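Local coordinates for protein beta-galactosidase (Marinomonas sp. ef1, PDB 6Y2K) that hydrolyses terminal beta-galactosyl residues of beta-galactosides, as a cold-active family GH42 glycoside hydrolase that works as a hexamer, at residues K2-Y8 with G28-V34; L49-D55 with M123-Y128; L66-T72 with A133-T139; D238-N242 with R309-E314. All coordinates share one frame; numbering follows the deposited sequence.

Overall arrangement
Contacts 1, 3 and 4 all belong to the eight-stranded parallel barrel, whereas contact 2 lies in the outer layer, between helices 52-63 and 111-128, and is only partly buried. Contacts 1 and 3 are neighbouring-strand pairs zipped by backbone bonds; they share a sheet in which 29-34 lies next to 67-71. Contact 4 joins strands 238-244 and 310-315, which are not adjacent, so side chains alone meet there, through the barrel interior. Contact 2 crosses contact 3 in chain order, and Met124 and Tyr128 of its second helix pack on Leu70. Ion pairs mark contacts 2 and 4, while Arg33 links contact 1 to contact 4 by a salt bridge with Glu314.

Contact 1: residues K2-Y8 with G28-V34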
# COMPACT_ATOMS: atom_id res chain seq x y z
N LYS A 2 -33.18 -22.73 -30.74
CA LYS A 2 -34.32 -23.29 -30.01
C LYS A 2 -34.02 -23.41 -28.52
O LYS A 2 -32.87 -23.47 -28.13
CB LYS A 2 -34.67 -24.66 -30.58
CG LYS A 2 -35.09 -24.59 -32.04
CD LYS A 2 -35.73 -25.89 -32.49
CE LYS A 2 -36.34 -25.75 -33.87
NZ LYS A 2 -35.30 -25.67 -34.93
N LEU A 3 -35.08 -23.45 -27.71
CA LEU A 3 -34.95 -23.54 -26.26
C LEU A 3 -35.37 -24.91 -25.73
O LEU A 3 -36.24 -25.58 -26.31
CB LEU A 3 -35.79 -22.45 -25.59
CG LEU A 3 -35.41 -21.00 -25.92
CD1 LEU A 3 -36.31 -20.09 -25.12
CD2 LEU A 3 -33.95 -20.69 -25.63
N GLY A 4 -34.76 -25.30 -24.61
CA GLY A 4 -35.01 -26.58 -23.97
C GLY A 4 -35.01 -26.47 -22.46
O GLY A 4 -34.68 -25.43 -21.90
N VAL A 5 -35.37 -27.56 -21.79
CA VAL A 5 -35.23 -27.64 -20.34
C VAL A 5 -34.93 -29.07 -19.87
O VAL A 5 -35.38 -30.03 -20.49
CB VAL A 5 -36.47 -27.05 -19.63
CG1 VAL A 5 -37.68 -27.96 -19.76
CG2 VAL A 5 -36.17 -26.74 -18.17
N CYS A 6 -34.16 -29.18 -18.79
CA CYS A 6 -33.92 -30.45 -18.11
C CYS A 6 -35.00 -30.62 -17.05
O CYS A 6 -35.23 -29.72 -16.24
CB CYS A 6 -32.52 -30.45 -17.47
SG CYS A 6 -31.20 -30.19 -18.66
N TYR A 7 -35.65 -31.79 -17.05
CA TYR A 7 -36.89 -32.03 -16.30
C TYR A 7 -36.85 -33.38 -15.57
O TYR A 7 -36.27 -34.35 -16.07
CB TYR A 7 -38.06 -32.00 -17.30
CG TYR A 7 -39.45 -32.20 -16.74
CD1 TYR A 7 -39.88 -31.53 -15.60
CD2 TYR A 7 -40.37 -33.03 -17.40
CE1 TYR A 7 -41.18 -31.71 -15.12
CE2 TYR A 7 -41.66 -33.20 -16.93
CZ TYR A 7 -42.07 -32.55 -15.79
OH TYR A 7 -43.35 -32.73 -15.33
N TYR A 8 -37.47 -33.43 -14.39
CA TYR A 8 -37.51 -34.63 -13.53
C TYR A 8 -38.95 -34.94 -13.12
O TYR A 8 -39.35 -34.68 -12.00
CB TYR A 8 -36.55 -34.45 -12.34
CG TYR A 8 -35.15 -34.25 -12.88
CD1 TYR A 8 -34.70 -32.97 -13.22
CD2 TYR A 8 -34.34 -35.33 -13.18
CE1 TYR A 8 -33.46 -32.77 -13.79
CE2 TYR A 8 -33.09 -35.15 -13.74
CZ TYR A 8 -32.66 -33.86 -14.04
OH TYR A 8 -31.44 -33.66 -14.60
N GLY A 28 -41.94 -21.04 -24.55
CA GLY A 28 -41.24 -21.22 -25.83
C GLY A 28 -40.26 -22.39 -25.85
O GLY A 28 -39.50 -22.54 -26.82
N ILE A 29 -40.28 -23.22 -24.80
CA ILE A 29 -39.47 -24.43 -24.73
C ILE A 29 -39.96 -25.42 -25.79
O ILE A 29 -41.16 -25.65 -25.91
CB ILE A 29 -39.59 -25.11 -23.34
CG1 ILE A 29 -39.11 -24.19 -22.20
CG2 ILE A 29 -38.80 -26.41 -23.30
CD1 ILE A 29 -37.70 -23.66 -22.36
N GLN A 30 -39.02 -26.00 -26.55
CA GLN A 30 -39.33 -26.99 -27.59
C GLN A 30 -38.77 -28.40 -27.32
O GLN A 30 -39.27 -29.37 -27.91
CB GLN A 30 -38.84 -26.49 -28.95
CG GLN A 30 -39.56 -25.25 -29.45
CD GLN A 30 -39.08 -24.83 -30.82
OE1 GLN A 30 -38.37 -23.83 -30.97
NE2 GLN A 30 -39.46 -25.59 -31.84
N TYR A 31 -37.71 -28.50 -26.49
CA TYR A 31 -37.06 -29.76 -26.16
C TYR A 31 -37.02 -29.96 -24.64
O TYR A 31 -36.85 -29.01 -23.89
CB TYR A 31 -35.62 -29.80 -26.68
CG TYR A 31 -35.51 -30.05 -28.15
CD1 TYR A 31 -35.85 -29.06 -29.07
CD2 TYR A 31 -35.04 -31.27 -28.64
CE1 TYR A 31 -35.75 -29.28 -30.43
CE2 TYR A 31 -34.92 -31.50 -30.01
CZ TYR A 31 -35.28 -30.50 -30.90
OH TYR A 31 -35.18 -30.70 -32.26
N VAL A 32 -37.17 -31.21 -24.21
CA VAL A 32 -37.17 -31.55 -22.79
C VAL A 32 -36.33 -32.80 -22.56
O VAL A 32 -36.57 -33.83 -23.21
CB VAL A 32 -38.60 -31.80 -22.27
CG1 VAL A 32 -38.60 -32.08 -20.77
CG2 VAL A 32 -39.49 -30.60 -22.58
N ARG A 33 -35.37 -32.73 -21.63
CA ARG A 33 -34.57 -33.91 -21.28
C ARG A 33 -35.16 -34.59 -20.04
O ARG A 33 -35.52 -33.93 -19.07
CB ARG A 33 -33.10 -33.55 -21.05
CG ARG A 33 -32.19 -34.76 -20.93
CD ARG A 33 -30.81 -34.41 -20.42
NE ARG A 33 -30.86 -33.89 -19.05
CZ ARG A 33 -29.80 -33.44 -18.38
NH1 ARG A 33 -28.59 -33.44 -18.92
NH2 ARG A 33 -29.97 -32.97 -17.14
N VAL A 34 -35.27 -35.92 -20.09
CA VAL A 34 -35.68 -36.72 -18.93
C VAL A 34 -34.90 -38.04 -18.83
O VAL A 34 -34.35 -38.52 -19.83
CB VAL A 34 -37.20 -37.06 -18.94
CG1 VAL A 34 -38.04 -35.79 -19.04
CG2 VAL A 34 -37.55 -38.03 -20.06
O HOH W 1 -34.15 -28.49 -34.10
O HOH W 2 -37.54 -22.47 -28.63
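Leu3 O accepts two backbone amides from the neighbouring strand: Gln30 N at 2.8 Å, standing above the carbonyl plane, and Tyr31 N at 3.3 Å, lying in it. Farther along, the parallel ladder is regular, with Val5 bonded to Tyr31 and Arg33, and Tyr7 to Arg33. Glycine suits position 4, for Gly4 CA passes only 3.0 Å from Tyr31 O and a side chain would be cramped there. On the Cys6 side, the Arg33 chain bends at its third torsion (chi3 64°), bringing the guanidinium face under Cys6 SG, which lies 3.4 Å from Arg33 NH2. Tyr8 OH stands at the edge of the same group, and both it and Arg33 NH2 bind Glu36, while Arg33 NH1 pairs with Glu314. A leucine in place of Arg33 would probably leave Glu314 and Glu36 without this positive charge, and Cys6 SG without the flat group beneath it. On the opposite face, Tyr7 CB touches Val32 CG1 at 3.5 Å and Val5 CG1 meets Ile29 CG2. At the N-terminal end of the two strands, the aliphatic part of Lys2 crosses the Gln30 amide, and one water joins Lys2 NZ to Tyr31 OH. The pair opens the barrel as a beta-alpha-beta unit: Met24 of helix 17-27 covers Val5 and Val32, strand 348-352 bonds to the far side of 2-6, and strand 67-71 flanks 29-34.

Contact 2: residues L49-D55 with M123-Y128; sequences LHWEWLD and MMAERY
Leu49 begins the contact by laying CD1 against the sulfur of Met123, SD, at 3.7 Å, an apolar touch at the margin. Trp51 does much more, its broad indole shared among several residues of helix 111-128. Arg127 CD sits over the five-membered ring of Trp51, 3.6 Å from its centroid, and the guanidinium plane is only 14° from that of the indole, the two side chains running antiparallel alongside one another. The six-membered ring of Trp51 presents its face to the edge of Tyr128 in an offset edge-to-face pair with planes at 74°, while Trp51 CH2 rests 3.5 Å from Met124 CG. Leu54, with CG anti to the backbone N (chi1 -175°), extends CD2 to Tyr128 CE2 at 3.6 Å and to Met124 CE. Asp55 closes the series with a carboxylate held by three donors. Asp55 OD1 takes Tyr128 OH at 2.7 Å from above the carboxylate plane. Asp55 OD1 also meets Arg127 NE, at 3.1 Å on its syn lone pair. Asp55 OD2 receives Arg127 NH2 at 3.0 Å. A carboxylate suits the place because its two oxygens can take one arginine N-H each while OD1 also accepts the tyrosine hydroxyl. The contact ties the start of helix 52-63 to the last turns of helix 111-128, packed against strand 67-71, whose Leu70 touches Met124 and Tyr128; Ile42 of helix 39-42 touches Trp51.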
# COMPACT_ATOMS: atom_id res chain seq x y z
N LEU A 49 -39.52 -54.14 -12.70
CA LEU A 49 -39.37 -52.96 -13.54
C LEU A 49 -40.61 -52.11 -13.54
O LEU A 49 -41.72 -52.63 -13.49
CB LEU A 49 -39.02 -53.37 -14.96
CG LEU A 49 -37.72 -54.17 -15.08
CD1 LEU A 49 -37.64 -54.86 -16.43
CD2 LEU A 49 -36.51 -53.28 -14.85
N HIS A 50 -40.40 -50.80 -13.61
CA HIS A 50 -41.47 -49.81 -13.58
C HIS A 50 -41.25 -48.82 -14.72
O HIS A 50 -40.44 -47.88 -14.60
CB HIS A 50 -41.49 -49.10 -12.22
CG HIS A 50 -41.69 -50.01 -11.05
ND1 HIS A 50 -42.93 -50.37 -10.58
CD2 HIS A 50 -40.79 -50.64 -10.26
CE1 HIS A 50 -42.79 -51.18 -9.54
NE2 HIS A 50 -41.49 -51.37 -9.33
N TRP A 51 -41.95 -49.06 -15.83
CA TRP A 51 -41.94 -48.19 -17.00
C TRP A 51 -43.17 -47.28 -17.12
O TRP A 51 -43.16 -46.33 -17.90
CB TRP A 51 -41.87 -49.01 -18.29
CG TRP A 51 -40.63 -49.81 -18.47
CD1 TRP A 51 -40.53 -51.16 -18.61
CD2 TRP A 51 -39.29 -49.30 -18.56
NE1 TRP A 51 -39.21 -51.54 -18.79
CE2 TRP A 51 -38.43 -50.41 -18.76
CE3 TRP A 51 -38.73 -48.02 -18.49
CZ2 TRP A 51 -37.04 -50.27 -18.89
CZ3 TRP A 51 -37.35 -47.88 -18.63
CH2 TRP A 51 -36.53 -49.01 -18.82
N GLU A 52 -44.23 -47.57 -16.36
CA GLU A 52 -45.50 -46.82 -16.49
C GLU A 52 -45.32 -45.30 -16.36
O GLU A 52 -45.89 -44.54 -17.15
CB GLU A 52 -46.51 -47.33 -15.46
CG GLU A 52 -47.90 -46.69 -15.52
CD GLU A 52 -48.76 -47.13 -14.36
OE1 GLU A 52 -48.91 -46.35 -13.39
OE2 GLU A 52 -49.27 -48.28 -14.39
N TRP A 53 -44.53 -44.87 -15.38
CA TRP A 53 -44.27 -43.43 -15.15
C TRP A 53 -43.70 -42.75 -16.40
O TRP A 53 -44.13 -41.66 -16.78
CB TRP A 53 -43.32 -43.21 -13.94
CG TRP A 53 -41.91 -43.67 -14.18
CD1 TRP A 53 -41.44 -44.95 -14.08
CD2 TRP A 53 -40.80 -42.86 -14.59
NE1 TRP A 53 -40.10 -44.98 -14.40
CE2 TRP A 53 -39.69 -43.72 -14.72
CE3 TRP A 53 -40.65 -41.50 -14.87
CZ2 TRP A 53 -38.43 -43.25 -15.11
CZ3 TRP A 53 -39.40 -41.03 -15.26
CH2 TRP A 53 -38.30 -41.91 -15.37
N LEU A 54 -42.76 -43.42 -17.05
CA LEU A 54 -42.06 -42.86 -18.20
C LEU A 54 -42.93 -42.97 -19.46
O LEU A 54 -42.96 -42.04 -20.26
CB LEU A 54 -40.72 -43.57 -18.40
CG LEU A 54 -39.78 -43.07 -19.49
CD1 LEU A 54 -39.54 -41.57 -19.39
CD2 LEU A 54 -38.47 -43.84 -19.40
N ASP A 55 -43.64 -44.09 -19.61
CA ASP A 55 -44.64 -44.25 -20.68
C ASP A 55 -45.62 -43.08 -20.69
O ASP A 55 -45.88 -42.50 -21.75
CB ASP A 55 -45.45 -45.55 -20.51
CG ASP A 55 -44.61 -46.82 -20.61
OD1 ASP A 55 -43.54 -46.82 -21.28
OD2 ASP A 55 -45.03 -47.83 -20.00
N MET A 123 -32.79 -52.70 -22.87
CA MET A 123 -34.18 -52.63 -22.39
C MET A 123 -34.85 -51.30 -22.77
O MET A 123 -35.95 -51.30 -23.32
CB MET A 123 -34.28 -52.81 -20.88
CG MET A 123 -34.21 -54.25 -20.38
SD MET A 123 -34.79 -54.36 -18.67
CE MET A 123 -33.52 -53.46 -17.81
N MET A 124 -34.18 -50.19 -22.46
CA MET A 124 -34.71 -48.84 -22.75
C MET A 124 -34.86 -48.54 -24.23
O MET A 124 -35.88 -48.00 -24.65
CB MET A 124 -33.83 -47.74 -22.16
CG MET A 124 -34.25 -47.24 -20.80
SD MET A 124 -33.37 -45.73 -20.37
CE MET A 124 -34.60 -44.44 -20.43
N ALA A 125 -33.82 -48.85 -24.99
CA ALA A 125 -33.80 -48.63 -26.44
C ALA A 125 -34.86 -49.46 -27.19
O ALA A 125 -35.42 -48.99 -28.18
CB ALA A 125 -32.42 -48.92 -26.99
N GLU A 126 -35.10 -50.69 -26.73
CA GLU A 126 -36.14 -51.53 -27.33
C GLU A 126 -37.53 -50.95 -27.03
O GLU A 126 -38.36 -50.87 -27.92
CB GLU A 126 -35.98 -53.00 -26.91
CG GLU A 126 -34.81 -53.65 -27.64
CD GLU A 126 -34.44 -55.04 -27.15
OE1 GLU A 126 -34.73 -55.39 -25.99
OE2 GLU A 126 -33.82 -55.78 -27.94
N ARG A 127 -37.76 -50.51 -25.79
CA ARG A 127 -39.06 -49.95 -25.42
C ARG A 127 -39.35 -48.58 -26.07
O ARG A 127 -40.49 -48.34 -26.51
CB ARG A 127 -39.20 -49.83 -23.90
CG ARG A 127 -40.62 -49.47 -23.45
CD ARG A 127 -40.85 -49.69 -21.96
NE ARG A 127 -42.27 -49.59 -21.61
CZ ARG A 127 -43.17 -50.57 -21.75
NH1 ARG A 127 -42.84 -51.76 -22.24
NH2 ARG A 127 -44.44 -50.36 -21.41
N TYR A 128 -38.35 -47.69 -26.11
CA TYR A 128 -38.58 -46.28 -26.47
C TYR A 128 -37.89 -45.79 -27.72
O TYR A 128 -38.11 -44.64 -28.13
CB TYR A 128 -38.17 -45.37 -25.30
CG TYR A 128 -38.93 -45.63 -24.03
CD1 TYR A 128 -40.28 -45.31 -23.92
CD2 TYR A 128 -38.31 -46.20 -22.93
CE1 TYR A 128 -40.98 -45.54 -22.75
CE2 TYR A 128 -38.99 -46.45 -21.77
CZ TYR A 128 -40.32 -46.12 -21.67
OH TYR A 128 -40.96 -46.36 -20.49

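Contact 3: residues L66-T72 with A133-T139; sequences LKVILGT and AVASWQT
Strands 67-71 and 134-138 run parallel, their axes 24° apart, and the register slips by one residue between Val68 and Ile69 in a beta bulge, where Val68 O accepts Ala135 N at 2.9 Å and, weakly, Ser136 N. Past the bulge the ladder resumes, Leu70 bonding to Ser136 and Gln138, and Thr72 N to Gln138 O. Leu70 and Trp137 lead the side-chain packing. They lie side by side and point the same way, with Leu70 CB over the face of the six-membered ring, 4.1 Å from its centroid, and Leu70 CD1 pressed to 3.3 Å from Trp137 CH2. Leu70 chi1 (-132°) lies away from the staggered positions, perhaps as the price of this close fit. Val134 CG1 lies over the same face of the indole. A flat, wide ring suits this place because it can offer one surface to both aliphatic groups, while its NE1 bonds to Ser234. Thr72 adds CG2 at 4.1 Å from Trp137 CE3, and its hydroxyl is engaged by Gln226 and Asp140. On the inner face, Ile69 CG2 sits 3.7 Å from Ser136 OG; serine is small enough to pass beside the isoleucine, and its buried hydroxyl bonds to Asp238 O. Gly71 CA makes a CA-H...O contact with Gln138 O at 3.3 Å. Ile69, Ser136 and Gln138 face the barrel interior, touching strand 310-315, whereas Val68 lies against helix 52-63 and Trp137 against helix 205-233; strand 29-34 bonds along the other edge of 67-71.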
# COMPACT_ATOMS: atom_id res chain seq x y z
N LEU A 66 -43.75 -31.17 -27.48
CA LEU A 66 -42.37 -31.15 -26.98
C LEU A 66 -41.61 -32.37 -27.45
O LEU A 66 -42.10 -33.49 -27.35
CB LEU A 66 -42.36 -31.08 -25.45
CG LEU A 66 -43.06 -29.83 -24.89
CD1 LEU A 66 -43.44 -30.01 -23.43
CD2 LEU A 66 -42.20 -28.59 -25.11
N LYS A 67 -40.40 -32.13 -27.97
CA LYS A 67 -39.50 -33.18 -28.42
C LYS A 67 -38.62 -33.60 -27.25
O LYS A 67 -38.07 -32.75 -26.56
CB LYS A 67 -38.62 -32.66 -29.55
CG LYS A 67 -39.37 -32.39 -30.85
CD LYS A 67 -38.39 -32.11 -31.98
CE LYS A 67 -39.06 -32.19 -33.34
NZ LYS A 67 -40.23 -31.27 -33.43
N VAL A 68 -38.45 -34.90 -27.05
CA VAL A 68 -37.79 -35.41 -25.85
C VAL A 68 -36.37 -35.90 -26.13
O VAL A 68 -36.13 -36.58 -27.13
CB VAL A 68 -38.62 -36.50 -25.16
CG1 VAL A 68 -37.85 -37.11 -23.97
CG2 VAL A 68 -39.95 -35.92 -24.68
N ILE A 69 -35.45 -35.53 -25.24
CA ILE A 69 -34.10 -36.08 -25.19
C ILE A 69 -34.11 -37.07 -24.04
O ILE A 69 -34.24 -36.67 -22.88
CB ILE A 69 -33.03 -34.99 -24.92
CG1 ILE A 69 -33.08 -33.87 -25.97
CG2 ILE A 69 -31.64 -35.60 -24.85
CD1 ILE A 69 -32.52 -32.54 -25.49
N LEU A 70 -33.96 -38.36 -24.34
CA LEU A 70 -34.07 -39.41 -23.32
C LEU A 70 -32.67 -39.77 -22.84
O LEU A 70 -31.81 -40.13 -23.63
CB LEU A 70 -34.75 -40.66 -23.91
CG LEU A 70 -35.88 -41.35 -23.15
CD1 LEU A 70 -36.06 -42.78 -23.67
CD2 LEU A 70 -35.74 -41.33 -21.64
N GLY A 71 -32.44 -39.68 -21.53
CA GLY A 71 -31.13 -40.03 -20.97
C GLY A 71 -31.05 -41.48 -20.49
O GLY A 71 -31.93 -41.93 -19.77
N THR A 72 -30.00 -42.21 -20.88
CA THR A 72 -29.74 -43.52 -20.29
C THR A 72 -29.29 -43.27 -18.84
O THR A 72 -28.56 -42.32 -18.59
CB THR A 72 -28.69 -44.38 -21.06
OG1 THR A 72 -27.38 -43.80 -20.99
CG2 THR A 72 -29.10 -44.58 -22.50
N ALA A 133 -42.33 -39.31 -29.41
CA ALA A 133 -41.80 -38.23 -28.56
C ALA A 133 -40.27 -38.15 -28.54
O ALA A 133 -39.74 -37.07 -28.33
CB ALA A 133 -42.32 -38.38 -27.12
N VAL A 134 -39.58 -39.26 -28.74
CA VAL A 134 -38.13 -39.31 -28.53
C VAL A 134 -37.40 -38.85 -29.78
O VAL A 134 -37.42 -39.53 -30.81
CB VAL A 134 -37.66 -40.71 -28.08
CG1 VAL A 134 -36.14 -40.76 -27.93
CG2 VAL A 134 -38.33 -41.09 -26.77
N ALA A 135 -36.77 -37.68 -29.70
CA ALA A 135 -36.01 -37.10 -30.80
C ALA A 135 -34.51 -37.37 -30.69
O ALA A 135 -33.79 -37.31 -31.70
CB ALA A 135 -36.27 -35.61 -30.87
N SER A 136 -34.05 -37.70 -29.48
CA SER A 136 -32.63 -37.74 -29.18
C SER A 136 -32.36 -38.58 -27.94
O SER A 136 -33.25 -38.74 -27.10
CB SER A 136 -32.15 -36.30 -28.95
OG SER A 136 -30.83 -36.26 -28.43
N TRP A 137 -31.14 -39.11 -27.82
CA TRP A 137 -30.70 -39.79 -26.60
C TRP A 137 -29.43 -39.15 -26.06
O TRP A 137 -28.50 -38.91 -26.82
CB TRP A 137 -30.40 -41.27 -26.85
CG TRP A 137 -31.58 -42.13 -27.20
CD1 TRP A 137 -32.17 -42.25 -28.42
CD2 TRP A 137 -32.27 -43.02 -26.33
NE1 TRP A 137 -33.20 -43.15 -28.36
CE2 TRP A 137 -33.28 -43.65 -27.08
CE3 TRP A 137 -32.14 -43.36 -24.97
CZ2 TRP A 137 -34.16 -44.59 -26.54
CZ3 TRP A 137 -33.00 -44.30 -24.42
CH2 TRP A 137 -34.00 -44.90 -25.20
N GLN A 138 -29.40 -38.91 -24.74
CA GLN A 138 -28.15 -38.57 -24.03
C GLN A 138 -27.61 -39.84 -23.39
O GLN A 138 -28.31 -40.47 -22.59
CB GLN A 138 -28.40 -37.53 -22.94
CG GLN A 138 -27.15 -37.18 -22.11
CD GLN A 138 -27.43 -36.21 -20.99
OE1 GLN A 138 -27.64 -35.03 -21.24
NE2 GLN A 138 -27.43 -36.69 -19.75
N THR A 139 -26.37 -40.21 -23.71
CA THR A 139 -25.71 -41.33 -23.05
C THR A 139 -25.22 -40.91 -21.67
O THR A 139 -24.49 -39.93 -21.55
CB THR A 139 -24.53 -41.86 -23.85
OG1 THR A 139 -23.66 -40.78 -24.20
CG2 THR A 139 -25.02 -42.56 -25.12

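Contact 4: residues D238-N242 with R309-E314; sequences DLVHN and RLWIME
Met313 meets Asn242 and Val240 along the length of its side chain. Met313 CB lies 3.9 Å from Asn242 CB, and CG passes the same carbon. The chain then bends (chi2 66°, chi3 79°), turning the sulfur so that Met313 CE comes tip to tip with Val240 CG1 at 3.7 Å, while also lying in the plane of the Trp311 ring at its edge. A flexible methionine suits this place, since a thioether can fold between a branched side chain and an indole. Val240 CG1 also approaches Trp311 CZ3 at 4.0 Å. Strands 238-244 and 310-315 are the fifth and seventh of a TIM barrel, separated by strand 261-266, so their inward side chains meet across its core without pairing backbones. In GH42 and other clan GH-A enzymes the catalytic nucleophile is a glutamate at the end of the seventh strand, consistent with the position of Glu314, which has a glycerol nearby. Here Asn242 ND2 makes only a weak bond to Glu314 OE2, at 3.3 Å, and bonds also to Asn141, while Glu314 OE1 binds Tyr267. At the other end of the strands, Arg309 grips Asp238 end-on: NH1 to OD1 at 2.9 Å, and NH2 to OD2 at 3.1 Å. Both nitrogens approach from above the carboxylate plane, which stands 70° from that of the guanidinium. An alanine in place of Asp238 would probably take away this two-point charged partner and leave the outer end of the guanidinium less firmly fixed, with Glu347 still holding Arg309 NE. Glu347 also accepts Trp311 NE1.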
# COMPACT_ATOMS: atom_id res chain seq x y z
N ASP A 238 -30.91 -38.27 -32.71
CA ASP A 238 -29.61 -37.65 -32.44
C ASP A 238 -29.01 -38.21 -31.15
O ASP A 238 -29.65 -38.14 -30.10
CB ASP A 238 -29.73 -36.13 -32.30
CG ASP A 238 -30.04 -35.43 -33.60
OD1 ASP A 238 -29.53 -35.84 -34.66
OD2 ASP A 238 -30.75 -34.42 -33.55
N LEU A 239 -27.82 -38.77 -31.24
CA LEU A 239 -27.11 -39.26 -30.06
C LEU A 239 -26.14 -38.18 -29.61
O LEU A 239 -25.36 -37.64 -30.41
CB LEU A 239 -26.38 -40.57 -30.37
CG LEU A 239 -27.26 -41.66 -31.03
CD1 LEU A 239 -26.47 -42.93 -31.22
CD2 LEU A 239 -28.51 -41.93 -30.20
N VAL A 240 -26.20 -37.86 -28.32
CA VAL A 240 -25.49 -36.72 -27.75
C VAL A 240 -24.93 -37.11 -26.38
O VAL A 240 -25.46 -38.02 -25.73
CB VAL A 240 -26.44 -35.49 -27.65
CG1 VAL A 240 -27.62 -35.74 -26.73
CG2 VAL A 240 -25.70 -34.23 -27.21
N HIS A 241 -23.85 -36.45 -25.98
CA HIS A 241 -23.39 -36.49 -24.61
C HIS A 241 -23.22 -35.06 -24.09
O HIS A 241 -22.99 -34.12 -24.87
CB HIS A 241 -22.10 -37.29 -24.44
CG HIS A 241 -21.73 -37.47 -23.00
ND1 HIS A 241 -22.42 -38.33 -22.17
CD2 HIS A 241 -20.84 -36.82 -22.22
CE1 HIS A 241 -21.94 -38.22 -20.94
NE2 HIS A 241 -20.98 -37.31 -20.95
N ASN A 242 -23.36 -34.89 -22.77
CA ASN A 242 -23.24 -33.58 -22.12
C ASN A 242 -21.87 -33.40 -21.45
O ASN A 242 -21.60 -33.96 -20.39
CB ASN A 242 -24.43 -33.29 -21.18
CG ASN A 242 -24.59 -34.31 -20.06
OD1 ASN A 242 -24.26 -35.49 -20.20
ND2 ASN A 242 -25.13 -33.85 -18.93
N ARG A 309 -22.10 -29.50 -34.98
CA ARG A 309 -23.34 -29.52 -34.21
C ARG A 309 -23.13 -29.36 -32.69
O ARG A 309 -22.53 -30.23 -32.03
CB ARG A 309 -24.09 -30.82 -34.50
CG ARG A 309 -24.47 -30.95 -35.97
CD ARG A 309 -25.51 -32.03 -36.19
NE ARG A 309 -26.77 -31.72 -35.51
CZ ARG A 309 -27.74 -32.60 -35.25
NH1 ARG A 309 -27.61 -33.88 -35.59
NH2 ARG A 309 -28.85 -32.20 -34.63
N LEU A 310 -23.62 -28.24 -32.17
CA LEU A 310 -23.44 -27.82 -30.78
C LEU A 310 -24.79 -27.59 -30.14
O LEU A 310 -25.62 -26.90 -30.73
CB LEU A 310 -22.68 -26.48 -30.75
CG LEU A 310 -22.55 -25.74 -29.41
CD1 LEU A 310 -21.66 -26.52 -28.46
CD2 LEU A 310 -22.01 -24.34 -29.62
N TRP A 311 -25.00 -28.17 -28.95
CA TRP A 311 -26.09 -27.81 -28.05
C TRP A 311 -25.50 -27.38 -26.71
O TRP A 311 -24.37 -27.72 -26.37
CB TRP A 311 -27.02 -28.99 -27.76
CG TRP A 311 -27.79 -29.59 -28.91
CD1 TRP A 311 -27.85 -29.15 -30.20
CD2 TRP A 311 -28.63 -30.75 -28.85
NE1 TRP A 311 -28.66 -29.97 -30.95
CE2 TRP A 311 -29.15 -30.96 -30.14
CE3 TRP A 311 -28.97 -31.63 -27.82
CZ2 TRP A 311 -30.02 -32.03 -30.43
CZ3 TRP A 311 -29.84 -32.70 -28.11
CH2 TRP A 311 -30.35 -32.88 -29.41
N ILE A 312 -26.29 -26.63 -25.93
CA ILE A 312 -26.02 -26.45 -24.51
C ILE A 312 -27.11 -27.28 -23.83
O ILE A 312 -28.28 -26.90 -23.87
CB ILE A 312 -26.07 -24.97 -24.07
CG1 ILE A 312 -24.78 -24.23 -24.45
CG2 ILE A 312 -26.24 -24.86 -22.55
CD1 ILE A 312 -24.42 -24.22 -25.92
N MET A 313 -26.74 -28.42 -23.25
CA MET A 313 -27.69 -29.29 -22.57
C MET A 313 -28.14 -28.74 -21.23
O MET A 313 -29.27 -28.97 -20.82
CB MET A 313 -27.10 -30.69 -22.36
CG MET A 313 -28.10 -31.74 -21.91
SD MET A 313 -29.33 -32.08 -23.20
CE MET A 313 -28.37 -33.13 -24.27
N GLU A 314 -27.24 -28.03 -20.53
CA GLU A 314 -27.54 -27.45 -19.21
C GLU A 314 -27.03 -26.01 -19.13
O GLU A 314 -25.82 -25.77 -19.16
CB GLU A 314 -26.91 -28.28 -18.09
CG GLU A 314 -27.31 -29.76 -18.05
CD GLU A 314 -26.63 -30.55 -16.95
OE1 GLU A 314 -26.00 -29.92 -16.07
OE2 GLU A 314 -26.71 -31.81 -16.94